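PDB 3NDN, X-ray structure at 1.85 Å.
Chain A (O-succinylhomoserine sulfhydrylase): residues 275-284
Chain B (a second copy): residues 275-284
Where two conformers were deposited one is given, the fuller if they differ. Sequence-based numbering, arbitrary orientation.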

# COMPACT_ATOMS: atom_id res chain seq x y z
N GLU A 275 15.13 -10.22 -0.46
CA GLU A 275 16.16 -9.91 -1.49
C GLU A 275 17.46 -9.34 -0.90
O GLU A 275 18.55 -9.60 -1.42
N THR A 276 17.33 -8.56 0.17
CA THR A 276 18.50 -7.93 0.82
C THR A 276 18.97 -8.59 2.13
O THR A 276 19.92 -8.10 2.79
N LEU A 277 18.35 -9.71 2.51
CA LEU A 277 18.66 -10.35 3.80
C LEU A 277 20.14 -10.69 3.96
O LEU A 277 20.75 -10.38 5.01
N ALA A 278 20.72 -11.31 2.93
CA ALA A 278 22.14 -11.73 2.97
C ALA A 278 23.12 -10.60 3.31
O ALA A 278 23.92 -10.74 4.27
N ILE A 279 23.08 -9.49 2.55
CA ILE A 279 23.98 -8.35 2.83
C ILE A 279 23.68 -7.59 4.14
O ILE A 279 24.61 -7.13 4.82
N ARG A 280 22.40 -7.47 4.49
CA ARG A 280 22.00 -6.88 5.80
C ARG A 280 22.51 -7.68 7.01
O ARG A 280 23.13 -7.11 7.95
N VAL A 281 22.30 -9.00 7.00
CA VAL A 281 22.82 -9.85 8.10
C VAL A 281 24.36 -9.83 8.17
O VAL A 281 24.93 -9.61 9.25
N GLN A 282 25.02 -10.00 7.01
CA GLN A 282 26.49 -9.86 6.93
C GLN A 282 27.03 -8.60 7.62
O GLN A 282 27.97 -8.68 8.43
N HIS A 283 26.44 -7.43 7.33
CA HIS A 283 26.94 -6.17 7.87
C HIS A 283 26.63 -6.00 9.36
O HIS A 283 27.52 -5.59 10.14
N SER A 284 25.41 -6.33 9.77
CA SER A 284 25.02 -6.22 11.20
C SER A 284 25.77 -7.21 12.12
O SER A 284 26.13 -6.85 13.26
N GLU B 275 17.59 3.68 3.24
CA GLU B 275 18.27 3.05 4.39
C GLU B 275 19.35 2.02 3.99
O GLU B 275 20.36 1.89 4.70
N THR B 276 19.15 1.31 2.88
CA THR B 276 20.11 0.27 2.43
C THR B 276 20.94 0.67 1.21
O THR B 276 21.70 -0.15 0.66
N LEU B 277 20.83 1.93 0.79
CA LEU B 277 21.59 2.43 -0.39
C LEU B 277 23.11 2.22 -0.32
O LEU B 277 23.74 1.73 -1.27
N ALA B 278 23.71 2.63 0.80
CA ALA B 278 25.15 2.47 0.98
C ALA B 278 25.65 1.03 0.75
O ALA B 278 26.55 0.81 -0.08
N ILE B 279 25.08 0.06 1.45
CA ILE B 279 25.52 -1.34 1.28
C ILE B 279 25.17 -1.99 -0.09
O ILE B 279 25.93 -2.83 -0.58
N ARG B 280 24.04 -1.59 -0.69
CA ARG B 280 23.66 -2.12 -2.01
C ARG B 280 24.61 -1.62 -3.10
O ARG B 280 25.09 -2.42 -3.93
N VAL B 281 24.91 -0.31 -3.10
CA VAL B 281 25.87 0.26 -4.07
C VAL B 281 27.29 -0.31 -3.88
O VAL B 281 27.95 -0.67 -4.87
N GLN B 282 27.75 -0.40 -2.62
CA GLN B 282 29.04 -1.06 -2.30
C GLN B 282 29.17 -2.47 -2.94
O GLN B 282 30.16 -2.74 -3.65
N HIS B 283 28.18 -3.33 -2.70
CA HIS B 283 28.20 -4.69 -3.26
C HIS B 283 28.11 -4.75 -4.80
O HIS B 283 28.89 -5.48 -5.43
N SER B 284 27.19 -3.98 -5.40
CA SER B 284 27.06 -3.97 -6.86
C SER B 284 28.25 -3.36 -7.60
O SER B 284 28.63 -3.85 -8.66

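Two copies of one helix (277-284) cross at 105°, their axes 10.5 Å apart at closest approach, and meet about I279, whose CA atoms lie 7.3 Å apart. The CA-to-CB bonds of T276, I279, Q282 and H283 point toward the partner in both chains; those of R280 point sideways. Apolar contacts: both I279 side chains adopt chi1 p, chi2 t, which brings I279(A) CD1 to 4.0 Å from I279(B) CD1. The same methyls rest on the aliphatic part of arginine, I279(A) CD1 lying 3.9 Å from R280(B) CG, and T276(A) CG2 sits 4.1 Å from R280(B) CD. Aromatic contacts: each H283 (chi1 m) receives an isoleucine methyl over one ring face, with I279(A) CG2 3.5 Å from the centroid of the H283(B) ring and almost on its normal. The two imidazoles meet rim to rim, H283(A) CE1 3.1 Å from H283(B) CE1, planes at 70°. Polar contacts: extended Q282 side chains (chi1 t, chi2 t) reach the opposing rings; H283(A) NE2 donates to Q282(B) OE1 at 3.2 Å, while H283(B) NE2 to Q282(A) OE1, at 3.4 Å, is weak. Within each chain, ND1 of H283 donates to O of I279 (3.1 Å in A, 3.0 Å in B), tethering the ring, and R280(A) NE donates to T276(A) OG1 at 2.8 Å.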

# COMPACT_ATOMS: atom_id res chain seq x y z
CB GLU A 275 15.64 -8.95 -2.55
CG GLU A 275 14.44 -9.51 -3.36
CD GLU A 275 13.94 -8.57 -4.45
OE1 GLU A 275 14.59 -7.53 -4.74
OE2 GLU A 275 12.88 -8.90 -5.05
CB THR A 276 18.27 -6.41 1.11
OG1 THR A 276 17.10 -6.26 1.93
CG2 THR A 276 18.10 -5.61 -0.18
CB LEU A 277 17.77 -11.59 4.05
CG LEU A 277 17.79 -12.37 5.39
CD1 LEU A 277 17.33 -11.52 6.57
CD2 LEU A 277 16.95 -13.62 5.30
CB ALA A 278 22.54 -12.43 1.65
CB ILE A 279 24.15 -7.37 1.62
CG1 ILE A 279 22.81 -6.70 1.24
CG2 ILE A 279 24.83 -8.09 0.42
CD1 ILE A 279 22.99 -5.52 0.24
CB ARG A 280 20.47 -6.70 5.86
CG ARG A 280 19.95 -5.55 4.96
CD ARG A 280 18.46 -5.26 5.18
NE ARG A 280 17.54 -6.33 4.74
CZ ARG A 280 16.96 -7.21 5.57
NH1 ARG A 280 17.22 -7.17 6.87
NH2 ARG A 280 16.13 -8.14 5.10
CB VAL A 281 22.24 -11.31 8.08
CG1 VAL A 281 22.92 -12.18 9.14
CG2 VAL A 281 20.75 -11.29 8.30
CB GLN A 282 26.95 -9.91 5.46
CG GLN A 282 28.46 -9.74 5.22
CD GLN A 282 28.83 -9.64 3.73
OE1 GLN A 282 27.96 -9.61 2.85
NE2 GLN A 282 30.12 -9.57 3.46
CB HIS A 283 26.45 -4.99 7.01
CG HIS A 283 27.30 -4.72 5.80
ND1 HIS A 283 27.24 -5.48 4.65
CD2 HIS A 283 28.26 -3.78 5.59
CE1 HIS A 283 28.11 -5.01 3.77
NE2 HIS A 283 28.75 -3.99 4.32
CB SER A 284 23.51 -6.35 11.36
OG SER A 284 22.85 -5.21 10.84
CB GLU B 275 17.26 2.41 5.37
CG GLU B 275 16.19 3.40 5.89
CD GLU B 275 15.26 2.80 6.94
OE1 GLU B 275 15.48 1.64 7.35
OE2 GLU B 275 14.31 3.49 7.36
CB THR B 276 19.40 -1.04 2.13
OG1 THR B 276 18.43 -0.81 1.10
CG2 THR B 276 18.67 -1.55 3.40
CB LEU B 277 21.27 3.91 -0.66
CG LEU B 277 21.92 4.55 -1.90
CD1 LEU B 277 21.40 3.94 -3.21
CD2 LEU B 277 21.65 6.05 -1.92
CB ALA B 278 25.59 3.03 2.35
CB ILE B 279 25.14 -2.28 2.48
CG1 ILE B 279 23.63 -2.40 2.67
CG2 ILE B 279 25.87 -1.82 3.82
CD1 ILE B 279 23.23 -3.50 3.68
CB ARG B 280 22.19 -1.78 -2.35
CG ARG B 280 21.12 -2.52 -1.49
CD ARG B 280 19.68 -2.29 -2.03
NE ARG B 280 19.14 -0.95 -1.72
CZ ARG B 280 19.14 0.08 -2.56
NH1 ARG B 280 19.68 -0.03 -3.78
NH2 ARG B 280 18.61 1.25 -2.17
CB VAL B 281 25.90 1.82 -4.06
CG1 VAL B 281 26.97 2.36 -5.02
CG2 VAL B 281 24.56 2.39 -4.46
CB GLN B 282 29.28 -1.10 -0.77
CG GLN B 282 30.57 -1.85 -0.29
CD GLN B 282 30.52 -2.32 1.19
OE1 GLN B 282 29.59 -1.99 1.94
NE2 GLN B 282 31.53 -3.09 1.60
CB HIS B 283 27.13 -5.56 -2.58
CG HIS B 283 27.56 -6.11 -1.26
ND1 HIS B 283 27.44 -5.41 -0.08
CD2 HIS B 283 28.12 -7.30 -0.93
CE1 HIS B 283 27.91 -6.14 0.92
NE2 HIS B 283 28.33 -7.30 0.43
CB SER B 284 25.76 -3.30 -7.32
OG SER B 284 24.67 -4.06 -6.85